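Local coordinates for BH2621 protein (Bacillus halodurans, PDB 2QML), which is experimentally uncharacterised but belongs to the GNAT acetyltransferase family and probably transfers acyl groups to an amine, perhaps in siderophore biosynthesis, at residues Pro81-Lys91 with Glu103-Pro114; Asp6-Phe14 with Lys21-Met29. All coordinates share one frame; numbering follows the deposited sequence.

Overall arrangement
From the N terminus, the chain first closes interaction 2, where 6-14 meets 21-29 across a six-residue connection, strands 11-15 and 20-26 forming a hairpin at one edge of the mixed sheet, with 11-15 outermost. Strand 70-77 lies between the two contacts in the sheet: it hydrogen-bonds to 20-26 on one flank and to 80-89 on the other. Interaction 1 then closes a loop of eleven residues, pairing 81-91 with 103-114 about 3 Å from the chain centre (centre to centre). The contacts run in series, neither nested nor crossed, and their centres are about 12 Å apart. They nevertheless touch: Phe-24 CE2 lies 3.5 Å from Trp-85 NE1, and both side chains pack on Leu-126 of helix 123-135.

Interaction 1 of 2, residues Pro81-Lys91 with Glu103-Pro114; sequences PMSYWESYWVK and EHDQGIHLLIGP
Seven backbone hydrogen bonds join Met-82 to Tyr-88 with Gly-107 to Gly-113; Tyr-84/Leu-111, Glu-86/His-109 and Tyr-88/Gly-107 are bonded both ways. An eighth, Val-90 N to Asp-105 O (3.0 Å), carries the pairing past the strand ends. There Asp-105 O also accepts from a water that donates to Glu-103 O and accepts from Lys-91 N. The extended Lys-91 brings NZ to the syn side of Glu-103 OE2 (2.9 Å), a salt bridge somewhat out of the carboxylate plane, with a weak second bond to OE1.

Tyr-88 has CG between its backbone N and carbonyl carbon (chi1 64°), laying the ring over Gly-107 CA, 3.7 Å from the centroid. A water accepts from Tyr-88 OH (2.6 Å) and donates to Ile-108 O. The His-109 ring lies nearly parallel to that of Tyr-88 (planes at 25°, centroids 4.8 Å apart) but slid aside; ND1 hydrogen-bonds to a glycerol probably from the crystallisation liquor. Tyr-84 OH donates to Glu-86 OE2 in a very short 2.5 Å bond. On the other face, Trp-85 NE1 meets Ser-83 OG in the indole plane (2.8 Å), while Leu-110 CB makes a CH-pi contact over the six-membered ring, toward its rim. Lys-134 NZ hydrogen-bonds to Ser-87 OG, Gln-106 OE1 and Gly-107 O, and Gln-106 NE2 to Thr-140 OG1. Strand 106-112, antiparallel to 80-89, parallel to 142-145 and followed by helix 123-135, fits the mixed sheet of the GNAT fold.

Interaction 2 of 2, residues Asp6-Phe14 with Lys21-Met29; sequences DKLAPFEVF and KLSFRHVTM
Strands 11-14 and 21-26 run antiparallel, their axes 4.7 Å apart at closest approach and 169° between directions. Phe-11/Phe-24 and Val-13/Leu-22 are the hydrogen-bonded pairs, each bonded both ways; Phe-24 N to Phe-11 O, at 2.8 Å, is almost straight (177° at the hydrogen). Glu-12/Ser-23 and Phe-14/Lys-21 are the non-hydrogen-bonded pairs.

Before the strand, Leu-8 O accepts from His-26 NE2 at 2.7 Å. The bond lies in the imidazole plane, so the ring is turned edge-on to the carbonyl, and it ties the loop before Pro-10 to the end of strand 20-26. Pro-10 CD makes an off-centre CH-pi contact with the imidazole, 3.8 Å from the same NE2. This is a beta hairpin at the sheet's edge, and Ser-23 and Arg-25 bond through their backbones to strand 70-77 on its inner flank.

Phe-11 and Phe-24 lie alongside each other, pointing the same way. Phe-11 CG sits between its backbone N and carbonyl carbon, which leans the ring across to Phe-24. Their planes are 19° apart and the rings barely overlap, with Phe-24 CB over the Phe-11 face at 3.9 Å from the centroid. Next along this face, Val-13 CG2 meets Leu-22 CB at 3.9 Å. On the other face, the extended Glu-12 crosses the aliphatic part of Lys-21; Glu-12 OE2 and Lys-21 NZ, 4.2 Å apart, form no salt bridge.

Interaction 1 of 2, residues Pro81-Lys91 with Glu103-Pro114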
loop_
_atom_site.group_PDB
_atom_site.type_symbol
_atom_site.label_atom_id
_atom_site.label_comp_id
_atom_site.label_asym_id
_atom_site.label_seq_id
_atom_site.Cartn_x
_atom_site.Cartn_y
_atom_site.Cartn_z
ATOM N N PRO A 81 -1.023 15.150 4.190
ATOM C CA PRO A 81 -1.490 13.917 3.561
ATOM C C PRO A 81 -0.858 13.800 2.173
ATOM O O PRO A 81 -0.845 14.765 1.404
ATOM C CB PRO A 81 -2.982 14.112 3.446
ATOM C CG PRO A 81 -3.160 15.623 3.488
ATOM C CD PRO A 81 -2.036 16.214 4.199
HETATM N N MSE A 82 -0.287 12.656 1.845
HETATM C CA MSE A 82 0.424 12.531 0.557
HETATM C C MSE A 82 0.475 11.110 -0.030
HETATM O O MSE A 82 1.118 10.869 -1.032
HETATM C CB MSE A 82 1.835 13.142 0.704
HETATM C CG MSE A 82 2.619 12.767 1.976
HETATM SE SE MSE A 82 2.893 10.871 2.273
HETATM C CE MSE A 82 4.173 10.566 0.807
ATOM N N SER A 83 -0.281 10.192 0.561
ATOM C CA SER A 83 -0.306 8.813 0.109
ATOM C C SER A 83 -1.645 8.142 0.421
ATOM O O SER A 83 -2.351 8.485 1.382
ATOM C CB SER A 83 0.884 8.049 0.700
ATOM O OG SER A 83 0.831 8.032 2.102
ATOM N N TYR A 84 -1.994 7.195 -0.417
ATOM C CA TYR A 84 -3.248 6.462 -0.332
ATOM C C TYR A 84 -2.884 4.974 -0.310
ATOM O O TYR A 84 -2.015 4.532 -1.070
ATOM C CB TYR A 84 -4.210 6.869 -1.465
ATOM C CG TYR A 84 -5.429 5.986 -1.658
ATOM C CD1 TYR A 84 -6.593 6.151 -0.889
ATOM C CD2 TYR A 84 -5.435 4.988 -2.617
ATOM C CE1 TYR A 84 -7.714 5.358 -1.084
ATOM C CE2 TYR A 84 -6.546 4.221 -2.818
ATOM C CZ TYR A 84 -7.669 4.394 -2.024
ATOM O OH TYR A 84 -8.770 3.612 -2.225
ATOM N N TRP A 85 -3.627 4.242 0.504
ATOM C CA TRP A 85 -3.349 2.861 0.800
ATOM C C TRP A 85 -4.632 2.049 0.865
ATOM O O TRP A 85 -5.652 2.487 1.426
ATOM C CB TRP A 85 -2.595 2.731 2.159
ATOM C CG TRP A 85 -1.423 3.632 2.274
ATOM C CD1 TRP A 85 -1.446 5.000 2.476
ATOM C CD2 TRP A 85 -0.060 3.276 2.095
ATOM N NE1 TRP A 85 -0.221 5.469 2.472
ATOM C CE2 TRP A 85 0.684 4.480 2.214
ATOM C CE3 TRP A 85 0.619 2.078 1.851
ATOM C CZ2 TRP A 85 2.075 4.518 2.110
ATOM C CZ3 TRP A 85 1.994 2.108 1.784
ATOM C CH2 TRP A 85 2.703 3.318 1.902
ATOM N N GLU A 86 -4.606 0.869 0.256
ATOM C CA GLU A 86 -5.672 -0.108 0.412
ATOM C C GLU A 86 -4.995 -1.342 1.026
ATOM O O GLU A 86 -4.183 -1.998 0.428
ATOM C CB GLU A 86 -6.371 -0.411 -0.903
ATOM C CG GLU A 86 -7.069 0.772 -1.492
ATOM C CD GLU A 86 -7.645 0.524 -2.882
ATOM O OE1 GLU A 86 -7.422 -0.575 -3.461
ATOM O OE2 GLU A 86 -8.327 1.453 -3.405
ATOM N N SER A 87 -5.376 -1.641 2.238
ATOM C CA SER A 87 -4.964 -2.835 2.996
ATOM C C SER A 87 -6.102 -3.880 2.920
ATOM O O SER A 87 -7.253 -3.598 3.272
ATOM C CB SER A 87 -4.656 -2.433 4.422
ATOM O OG SER A 87 -4.412 -3.549 5.216
ATOM N N TYR A 88 -5.812 -5.120 2.498
ATOM C CA TYR A 88 -6.872 -6.099 2.301
ATOM C C TYR A 88 -6.489 -7.522 2.688
ATOM O O TYR A 88 -5.317 -7.823 2.860
ATOM C CB TYR A 88 -7.354 -6.041 0.834
ATOM C CG TYR A 88 -6.288 -6.426 -0.191
ATOM C CD1 TYR A 88 -6.158 -7.735 -0.591
ATOM C CD2 TYR A 88 -5.448 -5.466 -0.782
ATOM C CE1 TYR A 88 -5.169 -8.108 -1.514
ATOM C CE2 TYR A 88 -4.461 -5.854 -1.714
ATOM C CZ TYR A 88 -4.367 -7.162 -2.069
ATOM O OH TYR A 88 -3.413 -7.595 -2.998
ATOM N N TRP A 89 -7.530 -8.345 2.895
ATOM C CA TRP A 89 -7.397 -9.773 3.114
ATOM C C TRP A 89 -7.360 -10.467 1.774
ATOM O O TRP A 89 -8.241 -10.279 0.912
ATOM C CB TRP A 89 -8.569 -10.339 3.914
ATOM C CG TRP A 89 -8.661 -9.797 5.311
ATOM C CD1 TRP A 89 -9.589 -8.889 5.783
ATOM C CD2 TRP A 89 -7.804 -10.097 6.426
ATOM N NE1 TRP A 89 -9.379 -8.648 7.111
ATOM C CE2 TRP A 89 -8.292 -9.370 7.534
ATOM C CE3 TRP A 89 -6.705 -10.941 6.613
ATOM C CZ2 TRP A 89 -7.687 -9.431 8.777
ATOM C CZ3 TRP A 89 -6.121 -11.013 7.846
ATOM C CH2 TRP A 89 -6.622 -10.269 8.927
ATOM N N VAL A 90 -6.325 -11.284 1.577
ATOM C CA VAL A 90 -6.178 -12.002 0.314
ATOM C C VAL A 90 -7.407 -12.877 0.054
ATOM O O VAL A 90 -7.902 -12.905 -1.083
ATOM C CB VAL A 90 -4.907 -12.866 0.276
ATOM C CG1 VAL A 90 -4.950 -13.884 -0.917
ATOM C CG2 VAL A 90 -3.660 -11.986 0.186
ATOM N N LYS A 91 -7.926 -13.555 1.093
ATOM C CA LYS A 91 -9.000 -14.522 0.925
ATOM C C LYS A 91 -10.206 -13.959 0.183
ATOM O O LYS A 91 -10.845 -14.671 -0.564
ATOM C CB LYS A 91 -9.426 -15.085 2.292
ATOM C CG LYS A 91 -10.444 -16.242 2.222
ATOM C CD LYS A 91 -10.881 -16.625 3.644
ATOM C CE LYS A 91 -11.922 -17.747 3.628
ATOM N NZ LYS A 91 -12.274 -18.095 5.029
ATOM N N GLU A 103 -5.078 -18.583 4.869
ATOM C CA GLU A 103 -6.269 -17.915 5.383
ATOM C C GLU A 103 -6.114 -16.455 5.797
ATOM O O GLU A 103 -6.970 -15.633 5.508
ATOM C CB GLU A 103 -6.748 -18.742 6.593
ATOM C CG GLU A 103 -7.990 -18.260 7.334
ATOM C CD GLU A 103 -9.292 -18.650 6.665
ATOM O OE1 GLU A 103 -9.263 -19.315 5.594
ATOM O OE2 GLU A 103 -10.350 -18.297 7.244
ATOM N N HIS A 104 -5.009 -16.142 6.456
ATOM C CA HIS A 104 -4.780 -14.790 7.002
ATOM C C HIS A 104 -3.775 -13.966 6.222
ATOM O O HIS A 104 -3.325 -12.951 6.686
ATOM C CB HIS A 104 -4.364 -14.883 8.460
ATOM C CG HIS A 104 -5.424 -15.481 9.312
ATOM N ND1 HIS A 104 -5.456 -16.825 9.622
ATOM C CD2 HIS A 104 -6.539 -14.937 9.838
ATOM C CE1 HIS A 104 -6.523 -17.071 10.354
ATOM N NE2 HIS A 104 -7.200 -15.943 10.496
ATOM N N ASP A 105 -3.449 -14.381 5.004
ATOM C CA ASP A 105 -2.571 -13.581 4.181
ATOM C C ASP A 105 -3.229 -12.237 3.912
ATOM O O ASP A 105 -4.428 -12.166 3.722
ATOM C CB ASP A 105 -2.290 -14.263 2.833
ATOM C CG ASP A 105 -1.386 -15.492 2.923
ATOM O OD1 ASP A 105 -0.831 -15.793 3.988
ATOM O OD2 ASP A 105 -1.170 -16.080 1.834
ATOM N N GLN A 106 -2.419 -11.191 3.824
ATOM C CA GLN A 106 -2.890 -9.871 3.538
ATOM C C GLN A 106 -2.178 -9.343 2.290
ATOM O O GLN A 106 -1.151 -9.875 1.846
ATOM C CB GLN A 106 -2.647 -8.914 4.730
ATOM C CG GLN A 106 -3.361 -9.286 6.025
ATOM C CD GLN A 106 -3.030 -8.290 7.082
ATOM O OE1 GLN A 106 -2.954 -7.123 6.794
ATOM N NE2 GLN A 106 -2.855 -8.725 8.304
ATOM N N GLY A 107 -2.751 -8.287 1.742
ATOM C CA GLY A 107 -2.193 -7.561 0.620
ATOM C C GLY A 107 -2.203 -6.071 0.794
ATOM O O GLY A 107 -2.813 -5.549 1.733
ATOM N N ILE A 108 -1.475 -5.384 -0.085
ATOM C CA ILE A 108 -1.350 -3.946 -0.025
ATOM C C ILE A 108 -1.339 -3.308 -1.403
ATOM O O ILE A 108 -0.721 -3.840 -2.357
ATOM C CB ILE A 108 -0.097 -3.518 0.776
ATOM C CG1 ILE A 108 -0.155 -1.997 1.116
ATOM C CG2 ILE A 108 1.228 -3.977 0.095
ATOM C CD1 ILE A 108 -1.294 -1.616 2.106
ATOM N N HIS A 109 -2.118 -2.247 -1.544
ATOM C CA HIS A 109 -2.066 -1.378 -2.707
ATOM C C HIS A 109 -1.659 -0.004 -2.190
ATOM O O HIS A 109 -2.048 0.367 -1.068
ATOM C CB HIS A 109 -3.371 -1.250 -3.465
ATOM C CG HIS A 109 -3.940 -2.542 -3.957
ATOM N ND1 HIS A 109 -3.320 -3.292 -4.946
ATOM C CD2 HIS A 109 -5.134 -3.115 -3.739
ATOM C CE1 HIS A 109 -4.092 -4.328 -5.239
ATOM N NE2 HIS A 109 -5.160 -4.285 -4.472
ATOM N N LEU A 110 -0.904 0.765 -2.971
ATOM C CA LEU A 110 -0.456 2.089 -2.516
ATOM C C LEU A 110 -0.129 3.037 -3.640
ATOM O O LEU A 110 0.090 2.626 -4.781
ATOM C CB LEU A 110 0.796 1.918 -1.636
ATOM C CG LEU A 110 2.093 1.407 -2.287
ATOM C CD1 LEU A 110 2.934 2.592 -2.865
ATOM C CD2 LEU A 110 2.984 0.566 -1.383
ATOM N N LEU A 111 -0.118 4.323 -3.314
ATOM C CA LEU A 111 0.328 5.385 -4.209
ATOM C C LEU A 111 0.749 6.588 -3.381
ATOM O O LEU A 111 0.182 6.806 -2.281
ATOM C CB LEU A 111 -0.780 5.778 -5.196
ATOM C CG LEU A 111 -2.035 6.505 -4.697
ATOM C CD1 LEU A 111 -1.903 8.058 -4.585
ATOM C CD2 LEU A 111 -3.216 6.178 -5.602
ATOM N N ILE A 112 1.705 7.342 -3.911
ATOM C CA ILE A 112 2.075 8.665 -3.453
ATOM C C ILE A 112 1.377 9.609 -4.421
ATOM O O ILE A 112 1.535 9.511 -5.633
ATOM C CB ILE A 112 3.590 8.900 -3.349
ATOM C CG1 ILE A 112 4.165 8.111 -2.157
ATOM C CG2 ILE A 112 3.876 10.372 -3.147
ATOM C CD1 ILE A 112 5.719 8.234 -1.968
ATOM N N GLY A 113 0.578 10.524 -3.888
ATOM C CA GLY A 113 -0.229 11.455 -4.695
ATOM C C GLY A 113 0.510 12.693 -5.185
ATOM O O GLY A 113 0.823 12.804 -6.364
ATOM N N PRO A 114 0.792 13.630 -4.273
ATOM C CA PRO A 114 1.459 14.878 -4.687
ATOM C C PRO A 114 2.877 14.659 -5.174
ATOM O O PRO A 114 3.687 13.941 -4.555
ATOM C CB PRO A 114 1.442 15.726 -3.404
ATOM C CG PRO A 114 0.512 15.080 -2.528
ATOM C CD PRO A 114 0.477 13.623 -2.841
HETATM O O HOH W 1 -1.421 -6.065 -3.639
HETATM O O HOH W 2 -6.728 -13.527 3.719
#

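Interaction 2 of 2, residues Asp6-Phe14 with Lys21-Met29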
loop_
_atom_site.group_PDB
_atom_site.type_symbol
_atom_site.label_atom_id
_atom_site.label_comp_id
_atom_site.label_asym_id
_atom_site.label_seq_id
_atom_site.Cartn_x
_atom_site.Cartn_y
_atom_site.Cartn_z
ATOM N N ASP A 6 -12.601 -5.737 11.720
ATOM C CA ASP A 6 -11.480 -6.400 11.004
ATOM C C ASP A 6 -10.576 -5.381 10.312
ATOM O O ASP A 6 -9.650 -5.789 9.590
ATOM C CB ASP A 6 -12.012 -7.358 9.926
ATOM N N LYS A 7 -10.829 -4.084 10.528
ATOM C CA LYS A 7 -10.118 -3.020 9.788
ATOM C C LYS A 7 -8.769 -2.693 10.362
ATOM O O LYS A 7 -8.550 -2.797 11.556
ATOM C CB LYS A 7 -10.943 -1.734 9.752
ATOM C CG LYS A 7 -12.346 -1.871 9.154
ATOM C CD LYS A 7 -12.424 -1.742 7.630
ATOM C CE LYS A 7 -13.800 -2.162 7.082
ATOM N NZ LYS A 7 -14.263 -1.414 5.853
ATOM N N LEU A 8 -7.854 -2.287 9.502
ATOM C CA LEU A 8 -6.541 -1.893 9.937
ATOM C C LEU A 8 -6.677 -0.600 10.721
ATOM O O LEU A 8 -7.255 0.365 10.246
ATOM C CB LEU A 8 -5.631 -1.700 8.731
ATOM C CG LEU A 8 -4.154 -1.335 9.017
ATOM C CD1 LEU A 8 -3.451 -2.465 9.871
ATOM C CD2 LEU A 8 -3.330 -1.079 7.778
ATOM N N ALA A 9 -6.164 -0.556 11.936
ATOM C CA ALA A 9 -6.318 0.629 12.755
ATOM C C ALA A 9 -5.430 1.794 12.349
ATOM O O ALA A 9 -4.287 1.600 11.914
ATOM C CB ALA A 9 -5.993 0.288 14.230
ATOM N N PRO A 10 -5.905 3.018 12.607
ATOM C CA PRO A 10 -5.041 4.186 12.418
ATOM C C PRO A 10 -3.869 4.174 13.401
ATOM O O PRO A 10 -3.971 3.571 14.493
ATOM C CB PRO A 10 -5.978 5.372 12.714
ATOM C CG PRO A 10 -6.909 4.848 13.667
ATOM C CD PRO A 10 -7.190 3.430 13.190
ATOM N N PHE A 11 -2.778 4.813 12.988
ATOM C CA PHE A 11 -1.584 4.841 13.804
ATOM C C PHE A 11 -0.720 6.033 13.483
ATOM O O PHE A 11 -0.863 6.647 12.442
ATOM C CB PHE A 11 -0.791 3.523 13.669
ATOM C CG PHE A 11 -0.290 3.235 12.293
ATOM C CD1 PHE A 11 -1.066 2.551 11.379
ATOM C CD2 PHE A 11 0.971 3.681 11.902
ATOM C CE1 PHE A 11 -0.546 2.269 10.072
ATOM C CE2 PHE A 11 1.458 3.411 10.621
ATOM C CZ PHE A 11 0.718 2.739 9.740
ATOM N N GLU A 12 0.134 6.387 14.417
ATOM C CA GLU A 12 1.104 7.454 14.254
ATOM C C GLU A 12 2.434 7.006 14.861
ATOM O O GLU A 12 2.503 6.571 16.022
ATOM C CB GLU A 12 0.628 8.770 14.842
ATOM C CG GLU A 12 1.730 9.844 14.791
ATOM C CD GLU A 12 1.349 11.159 15.381
ATOM O OE1 GLU A 12 0.166 11.359 15.751
ATOM O OE2 GLU A 12 2.292 11.985 15.559
ATOM N N VAL A 13 3.504 7.127 14.084
ATOM C CA VAL A 13 4.843 6.758 14.556
ATOM C C VAL A 13 5.842 7.828 14.178
ATOM O O VAL A 13 5.642 8.615 13.247
ATOM C CB VAL A 13 5.320 5.392 14.006
ATOM C CG1 VAL A 13 4.342 4.278 14.448
ATOM C CG2 VAL A 13 5.517 5.422 12.441
ATOM N N PHE A 14 6.925 7.878 14.933
ATOM C CA PHE A 14 8.061 8.693 14.567
ATOM C C PHE A 14 9.005 7.803 13.779
ATOM O O PHE A 14 9.152 6.620 14.090
ATOM C CB PHE A 14 8.792 9.223 15.778
ATOM C CG PHE A 14 9.853 10.212 15.432
ATOM C CD1 PHE A 14 9.514 11.464 14.987
ATOM C CD2 PHE A 14 11.187 9.897 15.575
ATOM C CE1 PHE A 14 10.475 12.372 14.679
ATOM C CE2 PHE A 14 12.180 10.822 15.291
ATOM C CZ PHE A 14 11.820 12.062 14.833
ATOM N N LYS A 21 7.330 12.541 11.418
ATOM C CA LYS A 21 6.147 11.936 12.011
ATOM C C LYS A 21 5.359 11.321 10.863
ATOM O O LYS A 21 5.056 12.021 9.895
ATOM C CB LYS A 21 5.341 13.031 12.721
ATOM C CG LYS A 21 3.945 12.748 13.106
ATOM C CD LYS A 21 3.233 14.072 13.571
ATOM C CE LYS A 21 4.137 14.930 14.460
ATOM N NZ LYS A 21 3.365 16.067 15.136
ATOM N N LEU A 22 5.068 10.030 10.965
ATOM C CA LEU A 22 4.265 9.319 9.985
ATOM C C LEU A 22 2.922 9.040 10.619
ATOM O O LEU A 22 2.832 8.489 11.711
ATOM C CB LEU A 22 4.893 7.992 9.607
ATOM C CG LEU A 22 6.387 8.000 9.256
ATOM C CD1 LEU A 22 6.780 6.600 8.792
ATOM C CD2 LEU A 22 6.705 9.070 8.247
ATOM N N SER A 23 1.868 9.428 9.941
ATOM C CA SER A 23 0.549 9.110 10.484
ATOM C C SER A 23 -0.411 8.642 9.395
ATOM O O SER A 23 -0.438 9.129 8.260
ATOM C CB SER A 23 -0.042 10.241 11.259
ATOM O OG SER A 23 -0.093 11.413 10.547
ATOM N N PHE A 24 -1.158 7.632 9.789
ATOM C CA PHE A 24 -2.110 6.944 8.908
ATOM C C PHE A 24 -3.498 6.964 9.514
ATOM O O PHE A 24 -3.687 6.577 10.679
ATOM C CB PHE A 24 -1.690 5.502 8.721
ATOM C CG PHE A 24 -0.499 5.299 7.834
ATOM C CD1 PHE A 24 0.776 5.564 8.311
ATOM C CD2 PHE A 24 -0.632 4.759 6.579
ATOM C CE1 PHE A 24 1.915 5.328 7.513
ATOM C CE2 PHE A 24 0.503 4.538 5.757
ATOM C CZ PHE A 24 1.750 4.839 6.223
ATOM N N ARG A 25 -4.477 7.398 8.743
ATOM C CA ARG A 25 -5.843 7.487 9.192
ATOM C C ARG A 25 -6.755 6.869 8.170
ATOM O O ARG A 25 -6.414 6.771 7.006
ATOM C CB ARG A 25 -6.253 8.947 9.421
ATOM C CG ARG A 25 -6.222 9.870 8.202
ATOM C CD ARG A 25 -6.926 11.165 8.435
ATOM N NE ARG A 25 -6.880 12.063 7.283
ATOM C CZ ARG A 25 -7.715 11.990 6.255
ATOM N NH1 ARG A 25 -8.585 11.022 6.189
ATOM N NH2 ARG A 25 -7.626 12.850 5.254
ATOM N N HIS A 26 -7.940 6.510 8.619
ATOM C CA HIS A 26 -8.973 6.006 7.734
ATOM C C HIS A 26 -9.420 7.101 6.794
ATOM O O HIS A 26 -9.582 8.274 7.161
ATOM C CB HIS A 26 -10.189 5.455 8.487
ATOM C CG HIS A 26 -9.932 4.164 9.191
ATOM N ND1 HIS A 26 -10.795 3.654 10.125
ATOM C CD2 HIS A 26 -8.841 3.357 9.217
ATOM C CE1 HIS A 26 -10.306 2.523 10.609
ATOM N NE2 HIS A 26 -9.125 2.307 10.068
ATOM N N VAL A 27 -9.567 6.711 5.536
ATOM C CA VAL A 27 -10.174 7.580 4.568
ATOM C C VAL A 27 -11.690 7.798 4.932
ATOM O O VAL A 27 -12.373 6.910 5.482
ATOM C CB VAL A 27 -10.021 6.981 3.163
ATOM C CG1 VAL A 27 -10.953 7.668 2.147
ATOM C CG2 VAL A 27 -8.533 6.969 2.698
ATOM N N THR A 28 -12.198 8.975 4.597
ATOM C CA THR A 28 -13.596 9.314 4.709
ATOM C C THR A 28 -14.050 9.976 3.417
ATOM O O THR A 28 -13.244 10.338 2.591
ATOM C CB THR A 28 -13.932 10.279 5.899
ATOM O OG1 THR A 28 -13.533 11.611 5.581
ATOM C CG2 THR A 28 -13.234 9.812 7.155
HETATM N N MSE A 29 -15.351 10.191 3.274
HETATM C CA MSE A 29 -15.900 10.863 2.084
HETATM C C MSE A 29 -15.457 12.309 1.962
HETATM O O MSE A 29 -15.500 12.865 0.853
HETATM C CB MSE A 29 -17.433 10.747 2.017
HETATM C CG MSE A 29 -17.939 9.334 1.725
HETATM SE SE MSE A 29 -17.337 8.650 0.015
HETATM C CE MSE A 29 -18.280 9.893 -1.185
#